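Local coordinates for protein acyl-CoA hydrolase (PDB 1Y7U) that binds coenzyme A and probably hydrolyses long-chain fatty acyl-CoA thioesters to free fatty acid and coenzyme A, at residues Lys60-Asp71 / Ala116-Lys127. Numbering follows the deposited sequence.
Sequences KECVTASMDWVD and ATSFVTFVALSK. With COA (coenzyme A), chain F.
Phe122 lays its ring obliquely against Thr64, CE2 lying 3.5 Å from Thr64 CB, while Cys62 CB approaches CD2 of the same ring. Phe122 CG, anti to the carbonyl carbon (chi1 -74°), carries the ring across Val63 O to Thr64, and the ring also touches Asp47 and Ser51 of helix 39-58. Farther along this face, the selenium of Met67 meets Val120 CG2 at 3.9 Å, and Met67 packs on Met46 of that helix; at the other end Cys62 SG lies over Ala124. On the opposite face, Val63, Ser66, Thr121 and Val123 line the coenzyme A pocket: Val63 CG2 packs 3.6 Å from C5P of the pantetheine arm, and Thr121 CG2 sits beside the adenine. The arm's N4P donates to Thr64 O at 3.2 Å.

Val63 and Val123 exchange two backbone hydrogen bonds, Val123 N to Val63 O being the shorter at 2.9 Å. Beyond them the register slips by one: Ala65 N (2.7 Å) and Ser66 N both donate to Thr121 O, from the same face of its carbonyl plane, a classic beta bulge that sets Ala65 CB 4.0 Å from Val123 CG2. A water joins Ser66 OG to Thr121 OG1. Asp68 N lies nearly in line with the Phe119 carbonyl (C=O...N 171°), though their bond is bent at the hydrogen (149°); the Asp68 carboxylate pairs with Arg154. At the other end, beyond Val63 and Val123, a water may link Glu61 OE1 to the poorly ordered Lys127.

Ser66, Met67, Val70 and Asp71 pair antiparallel with a strand of the second subunit. This is the hotdog-fold sheet wrapped round helix 39-58, with coenzyme A on the face turned from that helix, in a site completed by Asp71 of the second subunit.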
loop_
_atom_site.group_PDB
_atom_site.type_symbol
_atom_site.label_atom_id
_atom_site.label_comp_id
_atom_site.label_asym_id
_atom_site.label_seq_id
_atom_site.Cartn_x
_atom_site.Cartn_y
_atom_site.Cartn_z
ATOM N N LYS A 60 -22.207 -16.469 2.237
ATOM C CA LYS A 60 -21.258 -17.516 1.862
ATOM C C LYS A 60 -19.978 -16.850 1.387
ATOM O O LYS A 60 -19.950 -15.642 1.147
ATOM C CB LYS A 60 -21.800 -18.383 0.721
ATOM C CG LYS A 60 -22.997 -19.225 1.073
ATOM C CD LYS A 60 -22.640 -20.334 2.041
ATOM C CE LYS A 60 -23.898 -21.073 2.481
ATOM N NZ LYS A 60 -23.619 -22.190 3.430
ATOM N N GLU A 61 -18.919 -17.641 1.259
ATOM C CA GLU A 61 -17.645 -17.129 0.786
ATOM C C GLU A 61 -17.751 -17.141 -0.735
ATOM O O GLU A 61 -17.808 -18.204 -1.345
ATOM C CB GLU A 61 -16.504 -18.039 1.249
ATOM C CG GLU A 61 -16.946 -19.188 2.147
ATOM C CD GLU A 61 -15.779 -19.979 2.711
ATOM O OE1 GLU A 61 -14.943 -19.380 3.415
ATOM O OE2 GLU A 61 -15.700 -21.199 2.453
ATOM N N CYS A 62 -17.779 -15.963 -1.348
ATOM C CA CYS A 62 -17.913 -15.890 -2.796
ATOM C C CYS A 62 -16.644 -15.655 -3.591
ATOM O O CYS A 62 -15.618 -15.238 -3.065
ATOM C CB CYS A 62 -18.940 -14.832 -3.158
ATOM S SG CYS A 62 -20.570 -15.253 -2.538
ATOM N N VAL A 63 -16.752 -15.929 -4.882
ATOM C CA VAL A 63 -15.659 -15.796 -5.836
ATOM C C VAL A 63 -16.197 -15.032 -7.051
ATOM O O VAL A 63 -17.359 -15.181 -7.421
ATOM C CB VAL A 63 -15.188 -17.193 -6.270
ATOM C CG1 VAL A 63 -15.248 -17.319 -7.770
ATOM C CG2 VAL A 63 -13.804 -17.461 -5.747
ATOM N N THR A 64 -15.367 -14.222 -7.687
ATOM C CA THR A 64 -15.856 -13.470 -8.834
ATOM C C THR A 64 -15.699 -14.245 -10.134
ATOM O O THR A 64 -14.597 -14.624 -10.517
ATOM C CB THR A 64 -15.191 -12.048 -8.920
ATOM O OG1 THR A 64 -15.162 -11.609 -10.282
ATOM C CG2 THR A 64 -13.804 -12.051 -8.342
ATOM N N ALA A 65 -16.831 -14.491 -10.791
ATOM C CA ALA A 65 -16.872 -15.246 -12.040
ATOM C C ALA A 65 -16.664 -14.399 -13.285
ATOM O O ALA A 65 -16.014 -14.833 -14.235
ATOM C CB ALA A 65 -18.193 -15.996 -12.151
ATOM N N SER A 66 -17.213 -13.195 -13.298
ATOM C CA SER A 66 -17.042 -12.368 -14.474
ATOM C C SER A 66 -17.303 -10.893 -14.246
ATOM O O SER A 66 -17.908 -10.492 -13.249
ATOM C CB SER A 66 -17.959 -12.867 -15.595
ATOM O OG SER A 66 -19.329 -12.657 -15.274
HETATM N N MSE A 67 -16.837 -10.094 -15.193
HETATM C CA MSE A 67 -17.027 -8.654 -15.175
HETATM C C MSE A 67 -17.697 -8.322 -16.501
HETATM O O MSE A 67 -17.237 -8.762 -17.559
HETATM C CB MSE A 67 -15.676 -7.936 -15.107
HETATM C CG MSE A 67 -15.436 -7.137 -13.840
HETATM SE SE MSE A 67 -16.466 -5.507 -13.673
HETATM C CE MSE A 67 -15.597 -4.786 -12.107
ATOM N N ASP A 68 -18.783 -7.559 -16.460
ATOM C CA ASP A 68 -19.449 -7.174 -17.702
ATOM C C ASP A 68 -18.611 -6.045 -18.312
ATOM O O ASP A 68 -17.853 -5.392 -17.600
ATOM C CB ASP A 68 -20.858 -6.669 -17.407
ATOM C CG ASP A 68 -21.818 -6.951 -18.536
ATOM O OD1 ASP A 68 -22.495 -7.995 -18.486
ATOM O OD2 ASP A 68 -21.885 -6.136 -19.477
ATOM N N TRP A 69 -18.731 -5.787 -19.607
ATOM C CA TRP A 69 -17.916 -4.718 -20.156
ATOM C C TRP A 69 -18.178 -3.410 -19.418
ATOM O O TRP A 69 -19.265 -3.188 -18.893
ATOM C CB TRP A 69 -18.151 -4.557 -21.653
ATOM C CG TRP A 69 -19.557 -4.353 -22.036
ATOM C CD1 TRP A 69 -20.364 -3.312 -21.676
ATOM C CD2 TRP A 69 -20.324 -5.172 -22.921
ATOM N NE1 TRP A 69 -21.591 -3.430 -22.289
ATOM C CE2 TRP A 69 -21.593 -4.565 -23.060
ATOM C CE3 TRP A 69 -20.064 -6.363 -23.617
ATOM C CZ2 TRP A 69 -22.598 -5.102 -23.868
ATOM C CZ3 TRP A 69 -21.064 -6.898 -24.422
ATOM C CH2 TRP A 69 -22.317 -6.265 -24.539
ATOM N N VAL A 70 -17.166 -2.552 -19.364
ATOM C CA VAL A 70 -17.286 -1.286 -18.660
ATOM C C VAL A 70 -16.850 -0.105 -19.511
ATOM O O VAL A 70 -15.754 -0.116 -20.071
ATOM C CB VAL A 70 -16.419 -1.271 -17.374
ATOM C CG1 VAL A 70 -16.504 0.076 -16.726
ATOM C CG2 VAL A 70 -16.871 -2.326 -16.407
ATOM N N ASP A 71 -17.707 0.909 -19.600
ATOM C CA ASP A 71 -17.396 2.117 -20.359
ATOM C C ASP A 71 -17.129 3.243 -19.383
ATOM O O ASP A 71 -17.948 3.509 -18.509
ATOM C CB ASP A 71 -18.562 2.544 -21.253
ATOM C CG ASP A 71 -18.686 1.708 -22.494
ATOM O OD1 ASP A 71 -17.724 1.665 -23.288
ATOM O OD2 ASP A 71 -19.755 1.092 -22.680
ATOM N N ALA A 116 -19.323 5.416 -14.391
ATOM C CA ALA A 116 -19.339 4.047 -14.890
ATOM C C ALA A 116 -20.301 3.170 -14.102
ATOM O O ALA A 116 -20.611 3.459 -12.942
ATOM C CB ALA A 116 -17.933 3.447 -14.820
ATOM N N THR A 117 -20.769 2.106 -14.749
ATOM C CA THR A 117 -21.653 1.131 -14.125
ATOM C C THR A 117 -21.300 -0.224 -14.721
ATOM O O THR A 117 -20.608 -0.303 -15.732
ATOM C CB THR A 117 -23.133 1.389 -14.431
ATOM O OG1 THR A 117 -23.365 1.203 -15.828
ATOM C CG2 THR A 117 -23.528 2.792 -14.023
ATOM N N SER A 118 -21.766 -1.295 -14.097
ATOM C CA SER A 118 -21.493 -2.621 -14.619
ATOM C C SER A 118 -22.146 -3.683 -13.751
ATOM O O SER A 118 -22.772 -3.378 -12.738
ATOM C CB SER A 118 -19.982 -2.858 -14.687
ATOM O OG SER A 118 -19.686 -4.025 -15.438
ATOM N N PHE A 119 -22.017 -4.930 -14.172
ATOM C CA PHE A 119 -22.565 -6.042 -13.422
ATOM C C PHE A 119 -21.420 -6.995 -13.202
ATOM O O PHE A 119 -20.671 -7.298 -14.128
ATOM C CB PHE A 119 -23.669 -6.747 -14.203
ATOM C CG PHE A 119 -24.860 -5.885 -14.477
ATOM C CD1 PHE A 119 -24.818 -4.920 -15.479
ATOM C CD2 PHE A 119 -26.027 -6.031 -13.731
ATOM C CE1 PHE A 119 -25.931 -4.107 -15.737
ATOM C CE2 PHE A 119 -27.133 -5.230 -13.977
ATOM C CZ PHE A 119 -27.090 -4.268 -14.978
ATOM N N VAL A 120 -21.262 -7.449 -11.969
ATOM C CA VAL A 120 -20.194 -8.378 -11.667
ATOM C C VAL A 120 -20.891 -9.651 -11.230
ATOM O O VAL A 120 -21.826 -9.611 -10.432
ATOM C CB VAL A 120 -19.292 -7.855 -10.537
ATOM C CG1 VAL A 120 -18.008 -8.678 -10.484
ATOM C CG2 VAL A 120 -18.976 -6.385 -10.755
ATOM N N THR A 121 -20.457 -10.781 -11.768
ATOM C CA THR A 121 -21.078 -12.045 -11.421
ATOM C C THR A 121 -20.238 -12.792 -10.395
ATOM O O THR A 121 -19.030 -12.954 -10.577
ATOM C CB THR A 121 -21.251 -12.930 -12.679
ATOM O OG1 THR A 121 -21.996 -12.210 -13.667
ATOM C CG2 THR A 121 -21.989 -14.216 -12.333
ATOM N N PHE A 122 -20.885 -13.237 -9.320
ATOM C CA PHE A 122 -20.209 -13.990 -8.266
ATOM C C PHE A 122 -20.844 -15.368 -8.082
ATOM O O PHE A 122 -22.040 -15.546 -8.310
ATOM C CB PHE A 122 -20.267 -13.231 -6.933
ATOM C CG PHE A 122 -19.344 -12.042 -6.858
ATOM C CD1 PHE A 122 -19.742 -10.802 -7.347
ATOM C CD2 PHE A 122 -18.068 -12.171 -6.318
ATOM C CE1 PHE A 122 -18.883 -9.708 -7.301
ATOM C CE2 PHE A 122 -17.205 -11.089 -6.266
ATOM C CZ PHE A 122 -17.611 -9.853 -6.758
ATOM N N VAL A 123 -20.039 -16.344 -7.675
ATOM C CA VAL A 123 -20.530 -17.698 -7.435
ATOM C C VAL A 123 -20.202 -18.102 -6.005
ATOM O O VAL A 123 -19.040 -18.068 -5.592
ATOM C CB VAL A 123 -19.873 -18.733 -8.375
ATOM C CG1 VAL A 123 -20.284 -20.145 -7.960
ATOM C CG2 VAL A 123 -20.275 -18.464 -9.810
ATOM N N ALA A 124 -21.226 -18.490 -5.254
ATOM C CA ALA A 124 -21.028 -18.900 -3.869
ATOM C C ALA A 124 -20.427 -20.298 -3.838
ATOM O O ALA A 124 -20.913 -21.206 -4.507
ATOM C CB ALA A 124 -22.355 -18.875 -3.124
ATOM N N LEU A 125 -19.364 -20.469 -3.066
ATOM C CA LEU A 125 -18.719 -21.767 -2.981
ATOM C C LEU A 125 -18.657 -22.364 -1.580
ATOM O O LEU A 125 -18.619 -21.650 -0.574
ATOM C CB LEU A 125 -17.313 -21.685 -3.569
ATOM C CG LEU A 125 -17.261 -21.387 -5.069
ATOM C CD1 LEU A 125 -15.845 -21.592 -5.601
ATOM C CD2 LEU A 125 -18.221 -22.315 -5.790
ATOM N N SER A 126 -18.662 -23.690 -1.527
ATOM C CA SER A 126 -18.584 -24.407 -0.266
ATOM C C SER A 126 -17.109 -24.509 0.076
ATOM O O SER A 126 -16.250 -24.305 -0.789
ATOM C CB SER A 126 -19.168 -25.809 -0.415
ATOM O OG SER A 126 -18.397 -26.591 -1.316
ATOM N N LYS A 127 -16.815 -24.839 1.328
ATOM C CA LYS A 127 -15.433 -24.960 1.770
ATOM C C LYS A 127 -14.584 -25.853 0.864
ATOM O O LYS A 127 -13.361 -25.847 0.967
ATOM C CB LYS A 127 -15.388 -25.461 3.210
ATOM C CG LYS A 127 -16.221 -24.613 4.153
ATOM C CD LYS A 127 -16.008 -25.001 5.607
ATOM C CE LYS A 127 -14.719 -24.408 6.161
ATOM N NZ LYS A 127 -14.770 -22.918 6.199
HETATM N N1A COA F . -19.772 -15.786 -16.190
HETATM C C2A COA F . -20.907 -15.694 -15.462
HETATM N N3A COA F . -21.328 -16.751 -14.717
HETATM C C4A COA F . -20.634 -17.870 -14.701
HETATM C C5A COA F . -19.478 -17.960 -15.392
HETATM C C6A COA F . -19.019 -16.908 -16.158
HETATM N N6A COA F . -17.766 -16.822 -16.599
HETATM N N7A COA F . -19.015 -19.163 -15.187
HETATM C C8A COA F . -19.811 -19.809 -14.372
HETATM N N9A COA F . -20.839 -19.036 -14.075
HETATM C C1B COA F . -21.887 -19.402 -13.117
HETATM C C2B COA F . -23.194 -19.845 -13.722
HETATM O O2B COA F . -24.030 -18.722 -13.750
HETATM C C3B COA F . -23.752 -20.889 -12.782
HETATM O O3B COA F . -24.818 -20.243 -12.215
HETATM P P3B COA F . -26.122 -20.776 -11.648
HETATM O O7A COA F . -26.630 -19.739 -10.882
HETATM O O8A COA F . -26.136 -21.911 -10.841
HETATM O O9A COA F . -27.048 -20.948 -12.656
HETATM C C4B COA F . -22.649 -21.007 -11.770
HETATM O O4B COA F . -21.521 -20.550 -12.427
HETATM C C5B COA F . -22.349 -22.397 -11.315
HETATM O O5B COA F . -21.306 -22.914 -12.097
HETATM P P1A COA F . -20.972 -24.465 -12.232
HETATM O O1A COA F . -21.129 -24.945 -13.608
HETATM O O2A COA F . -21.845 -25.268 -11.380
HETATM O O3A COA F . -19.439 -24.678 -11.889
HETATM P P2A COA F . -18.165 -23.866 -12.375
HETATM O O4A COA F . -18.165 -23.550 -13.810
HETATM O O5A COA F . -17.042 -24.710 -12.057
HETATM O O6A COA F . -18.092 -22.539 -11.512
HETATM C CBP COA F . -16.142 -21.110 -11.971
HETATM C CCP COA F . -16.943 -21.929 -10.967
HETATM C CDP COA F . -16.242 -21.634 -13.381
HETATM C CEP COA F . -16.648 -19.691 -11.983
HETATM C CAP COA F . -14.654 -21.346 -11.716
HETATM O OAP COA F . -14.067 -22.064 -12.774
HETATM C C9P COA F . -13.759 -20.481 -10.894
HETATM O O9P COA F . -13.455 -20.869 -9.607
HETATM N N8P COA F . -13.288 -19.388 -11.404
HETATM C C7P COA F . -13.072 -18.221 -10.614
HETATM C C6P COA F . -12.496 -18.440 -9.229
HETATM C C5P COA F . -11.710 -17.273 -8.726
HETATM O O5P COA F . -10.811 -17.439 -7.875
HETATM N N4P COA F . -12.020 -16.109 -9.230
HETATM C C3P COA F . -11.075 -15.057 -9.264
HETATM C C2P COA F . -10.119 -15.299 -10.394
HETATM S S1P COA F . -8.513 -15.699 -9.801
HETATM O O HOH W 1 -13.335 -21.047 4.265
HETATM O O HOH W 2 -20.827 -10.397 -15.487
HETATM O O HOH W 3 -20.412 -0.015 -18.630
HETATM O O HOH W 4 -20.376 2.497 -17.792
#